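DNA double-strand break repair nuclease NurA (Sulfolobus solfataricus, PDB 2YGK) processes the ends of linear double-stranded DNA as a manganese-dependent nuclease, probably acting with the HerA helicase to resect the 5' strand during double-strand break repair. Local coordinates at residues L110-E113 with A114-S118; G292-K296 with G297-P301. All coordinates share one frame; numbering follows the deposited sequence.

Interaction 1 of 2, residues L110-E113 with A114-S118; sequences LLME and ALELS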
loop_
_atom_site.group_PDB
_atom_site.type_symbol
_atom_site.label_atom_id
_atom_site.label_comp_id
_atom_site.label_asym_id
_atom_site.label_seq_id
_atom_site.Cartn_x
_atom_site.Cartn_y
_atom_site.Cartn_z
ATOM N N LEU A 110 -11.545 -1.182 -6.005
ATOM C CA LEU A 110 -12.390 -1.919 -6.934
ATOM C C LEU A 110 -13.704 -1.176 -7.120
ATOM O O LEU A 110 -14.283 -1.177 -8.202
ATOM C CB LEU A 110 -12.668 -3.336 -6.425
ATOM C CG LEU A 110 -11.459 -4.259 -6.558
ATOM C CD1 LEU A 110 -11.602 -5.532 -5.723
ATOM C CD2 LEU A 110 -11.200 -4.610 -7.984
ATOM N N LEU A 111 -14.196 -0.569 -6.051
ATOM C CA LEU A 111 -15.370 0.271 -6.137
ATOM C C LEU A 111 -15.109 1.463 -7.065
ATOM O O LEU A 111 -15.943 1.792 -7.920
ATOM C CB LEU A 111 -15.760 0.712 -4.756
ATOM C CG LEU A 111 -16.943 1.644 -4.558
ATOM C CD1 LEU A 111 -18.135 1.304 -5.447
ATOM C CD2 LEU A 111 -17.308 1.589 -3.065
HETATM N N MSE A 112 -13.927 2.060 -6.956
HETATM C CA MSE A 112 -13.542 3.145 -7.846
HETATM C C MSE A 112 -13.518 2.643 -9.297
HETATM O O MSE A 112 -14.095 3.269 -10.168
HETATM C CB MSE A 112 -12.201 3.730 -7.416
HETATM C CG MSE A 112 -11.666 4.867 -8.305
HETATM SE SE MSE A 112 -9.717 5.126 -8.031
HETATM C CE MSE A 112 -9.231 3.264 -8.460
ATOM N N GLU A 113 -12.884 1.498 -9.544
ATOM C CA GLU A 113 -12.814 0.937 -10.878
ATOM C C GLU A 113 -14.232 0.704 -11.465
ATOM O O GLU A 113 -14.522 1.078 -12.594
ATOM C CB GLU A 113 -11.909 -0.314 -10.861
ATOM C CG GLU A 113 -10.335 0.050 -11.102
ATOM C CD GLU A 113 -9.305 -0.532 -10.044
ATOM O OE1 GLU A 113 -9.655 -1.490 -9.300
ATOM O OE2 GLU A 113 -8.136 -0.027 -9.984
ATOM N N ALA A 114 -15.138 0.173 -10.655
ATOM C CA ALA A 114 -16.542 0.069 -11.017
ATOM C C ALA A 114 -17.136 1.359 -11.599
ATOM O O ALA A 114 -17.832 1.300 -12.613
ATOM C CB ALA A 114 -17.337 -0.373 -9.826
ATOM N N LEU A 115 -16.869 2.509 -10.993
ATOM C CA LEU A 115 -17.483 3.761 -11.431
ATOM C C LEU A 115 -16.872 4.235 -12.743
ATOM O O LEU A 115 -17.581 4.764 -13.623
ATOM C CB LEU A 115 -17.346 4.857 -10.380
ATOM C CG LEU A 115 -18.101 4.645 -9.060
ATOM C CD1 LEU A 115 -17.757 5.788 -8.092
ATOM C CD2 LEU A 115 -19.595 4.547 -9.257
ATOM N N GLU A 116 -15.556 4.061 -12.880
ATOM C CA GLU A 116 -14.881 4.346 -14.136
ATOM C C GLU A 116 -15.544 3.544 -15.240
ATOM O O GLU A 116 -16.064 4.105 -16.198
ATOM C CB GLU A 116 -13.395 3.975 -14.075
ATOM C CG GLU A 116 -12.578 4.910 -13.267
ATOM C CD GLU A 116 -11.145 4.453 -13.011
ATOM O OE1 GLU A 116 -10.391 4.216 -13.940
ATOM O OE2 GLU A 116 -10.751 4.371 -11.851
ATOM N N LEU A 117 -15.526 2.222 -15.096
ATOM C CA LEU A 117 -16.019 1.355 -16.153
ATOM C C LEU A 117 -17.482 1.633 -16.410
ATOM O O LEU A 117 -17.894 1.635 -17.561
ATOM C CB LEU A 117 -15.840 -0.112 -15.815
ATOM C CG LEU A 117 -14.412 -0.634 -15.554
ATOM C CD1 LEU A 117 -14.605 -2.038 -14.978
ATOM C CD2 LEU A 117 -13.439 -0.594 -16.816
ATOM N N SER A 118 -18.282 1.916 -15.386
ATOM C CA SER A 118 -19.663 2.254 -15.729
ATOM C C SER A 118 -19.810 3.606 -16.453
ATOM O O SER A 118 -20.729 3.778 -17.205
ATOM C CB SER A 118 -20.596 2.145 -14.528
ATOM O OG SER A 118 -20.512 3.302 -13.752
#
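Met112, a selenomethionine, and Glu116 sit one turn apart on the helix spanning residues 104-123, where the tip of Glu116 meets the Met112 side chain from CG to CE. Starting at CB, Glu116 leans against the turn behind it: its CB lies 3.4 Å from the carbonyl O of Glu113. CG comes next, 3.8 Å from Met112 O, placed there because chi1 of -74° sets it beside its own backbone N and opposite the carbonyl carbon. From CG the chain runs straight out to the carboxylate, whose two oxygens have different company. OE2 lies against the selenomethionine, 3.7 Å from Met112 CG and 3.9 Å from Met112 CE, a van der Waals contact with the bent selenoether chain, which it meets at a slant. OE1 forms a salt bridge with Lys139 NZ.

The main chain supplies the rest of the grip. Leu117 N reaches Glu113 O in a nearly straight bond of 2.9 Å (178° at the hydrogen), and Ala114 N pairs with Leu110 O at the same length. Leu115 N is shared: its bond to Leu111 O is bent, at 143°, and a second, weak one goes to Met112 O.

Leu111, Ala114 and Leu115 turn apolar surface to Leu162 of helix 162-166, while Leu110 and Leu117 pack on helix 171-193. The Glu116 side chain touches Ile57 and the metal ligand Asp58 of strand 54-65, and lies about 5 Å from the bound manganese ion. This is regular i to i+4 alpha-helical packing, in a helix that lies against the central sheet of an RNase H-like nuclease and brings an acidic residue beside the metal site.

Interaction 2 of 2, residues G292-K296 with G297-P301; sequences GVSIK and GYPFP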
loop_
_atom_site.group_PDB
_atom_site.type_symbol
_atom_site.label_atom_id
_atom_site.label_comp_id
_atom_site.label_asym_id
_atom_site.label_seq_id
_atom_site.Cartn_x
_atom_site.Cartn_y
_atom_site.Cartn_z
ATOM N N GLY A 292 -2.989 14.949 -31.369
ATOM C CA GLY A 292 -3.781 16.166 -31.480
ATOM C C GLY A 292 -4.542 16.562 -30.233
ATOM O O GLY A 292 -5.122 17.639 -30.187
ATOM N N VAL A 293 -4.565 15.713 -29.212
ATOM C CA VAL A 293 -5.175 16.091 -27.945
ATOM C C VAL A 293 -4.192 15.876 -26.798
ATOM O O VAL A 293 -4.598 15.814 -25.635
ATOM C CB VAL A 293 -6.446 15.286 -27.692
ATOM C CG1 VAL A 293 -7.382 15.462 -28.874
ATOM C CG2 VAL A 293 -6.107 13.816 -27.481
ATOM N N SER A 294 -2.911 15.786 -27.142
ATOM C CA SER A 294 -1.855 15.454 -26.221
ATOM C C SER A 294 -1.037 16.667 -25.908
ATOM O O SER A 294 -0.837 17.554 -26.746
ATOM C CB SER A 294 -0.917 14.412 -26.816
ATOM O OG SER A 294 -1.534 13.137 -26.834
ATOM N N ILE A 295 -0.556 16.697 -24.682
ATOM C CA ILE A 295 0.424 17.666 -24.248
ATOM C C ILE A 295 1.612 16.943 -23.686
ATOM O O ILE A 295 1.448 15.998 -22.887
ATOM C CB ILE A 295 -0.185 18.602 -23.226
ATOM C CG1 ILE A 295 -0.970 19.639 -24.002
ATOM C CG2 ILE A 295 0.890 19.299 -22.390
ATOM C CD1 ILE A 295 -1.998 20.273 -23.161
ATOM N N LYS A 296 2.799 17.378 -24.111
ATOM C CA LYS A 296 4.058 16.776 -23.656
ATOM C C LYS A 296 3.990 15.266 -23.632
ATOM O O LYS A 296 4.433 14.662 -22.677
ATOM C CB LYS A 296 4.461 17.271 -22.266
ATOM C CG LYS A 296 5.183 18.642 -22.288
ATOM C CD LYS A 296 5.010 19.387 -20.947
ATOM C CE LYS A 296 5.609 20.784 -21.027
ATOM N NZ LYS A 296 7.058 20.710 -21.332
ATOM N N GLY A 297 3.425 14.671 -24.685
ATOM C CA GLY A 297 3.513 13.251 -24.890
ATOM C C GLY A 297 2.367 12.471 -24.309
ATOM O O GLY A 297 2.344 11.259 -24.496
ATOM N N TYR A 298 1.398 13.136 -23.652
ATOM C CA TYR A 298 0.271 12.444 -23.015
ATOM C C TYR A 298 -1.102 13.088 -23.272
ATOM O O TYR A 298 -1.240 14.317 -23.217
ATOM C CB TYR A 298 0.510 12.415 -21.504
ATOM C CG TYR A 298 -0.406 11.510 -20.717
ATOM C CD1 TYR A 298 -0.189 10.157 -20.690
ATOM C CD2 TYR A 298 -1.503 12.020 -20.016
ATOM C CE1 TYR A 298 -1.029 9.299 -19.951
ATOM C CE2 TYR A 298 -2.349 11.188 -19.288
ATOM C CZ TYR A 298 -2.101 9.816 -19.258
ATOM O OH TYR A 298 -2.891 8.946 -18.515
ATOM N N PRO A 299 -2.148 12.254 -23.448
ATOM C CA PRO A 299 -3.452 12.823 -23.863
ATOM C C PRO A 299 -4.056 13.681 -22.789
ATOM O O PRO A 299 -4.286 13.195 -21.698
ATOM C CB PRO A 299 -4.336 11.588 -24.163
ATOM C CG PRO A 299 -3.370 10.469 -24.299
ATOM C CD PRO A 299 -2.227 10.787 -23.335
ATOM N N PHE A 300 -4.313 14.955 -23.111
ATOM C CA PHE A 300 -4.831 15.880 -22.143
ATOM C C PHE A 300 -6.146 15.431 -21.524
ATOM O O PHE A 300 -6.324 15.601 -20.333
ATOM C CB PHE A 300 -4.967 17.303 -22.682
ATOM C CG PHE A 300 -5.294 18.291 -21.600
ATOM C CD1 PHE A 300 -4.401 18.513 -20.575
ATOM C CD2 PHE A 300 -6.523 18.905 -21.537
ATOM C CE1 PHE A 300 -4.701 19.361 -19.553
ATOM C CE2 PHE A 300 -6.828 19.789 -20.523
ATOM C CZ PHE A 300 -5.923 20.012 -19.526
ATOM N N PRO A 301 -7.081 14.875 -22.316
ATOM C CA PRO A 301 -8.324 14.402 -21.733
ATOM C C PRO A 301 -8.140 13.504 -20.507
ATOM O O PRO A 301 -8.866 13.632 -19.524
ATOM C CB PRO A 301 -8.937 13.628 -22.901
ATOM C CG PRO A 301 -8.610 14.486 -24.059
ATOM C CD PRO A 301 -7.171 14.878 -23.791
#
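Val293 O and Phe300 N meet at 2.7 Å, with the donor lying in the carbonyl plane, and this bond marks the dense end of the contact. Around the same oxygen crowd Phe300 CB and the proline ring carbon Pro301 CD, each 3.3 Å away. Val293 adds its CG2 branch, 4.0 Å from Pro301 CD, the two side chains crossing at about a right angle; behind them stand Phe54 and Ala56 of strand 54-65. Ser294 lays its OG over the backbone at Pro299, 3.6 Å from CA, and spends its hydrogen bond on Leu290 O at the end of the preceding helix.

Strands 294-295 and 298-299 form a two-stranded antiparallel beta hairpin closed by a type I' turn, Ile295 to Tyr298, with Lys296 and Gly297 at its corner. Ile295 and Tyr298 form the hydrogen-bonded pair, N to O in both directions, at 2.9 Å for Ile295 N to Tyr298 O. Pro299 then takes the N-cap position of helix 300-309. Tyr298, with CG opposite its backbone N (chi1 -168°), sets its side chain against Asp133, a manganese ligand; Pro299 CD sits 3.2 Å above one face of the Tyr298 ring, near the rim, and Lys202 makes a cation-pi contact with the ring.

On the solvent side the fit is looser. Exposed Ile295 keeps one apolar touch, CD1 to Phe300 CD1 at 3.9 Å, the two side chains running side by side in the same direction. At the turn, the exposed Lys296 chain leads away from the hairpin, bending at its last torsion before NZ.

In the fold
Interactions 1 and 2 share no secondary-structure element and do not touch; their centres lie 24 Å apart and their nearest atoms about 10 Å. Both nonetheless border the manganese site, Glu116 alongside Asp58 and Tyr298 alongside Asp133, and both lean on strand 54-65. Residues 110-118 are the more deeply set, one helix wedged among two others and the sheet, so leucines and i to i+4 backbone bonds dominate, with a carboxylate on the metal side. Residues 292-301 lie farther from the chain's centre and are only partly buried: cross-strand bonds close a hairpin, with prolines packed beside it, whose Ile295 and Lys296 are exposed while Gly297 and Tyr298 are buried.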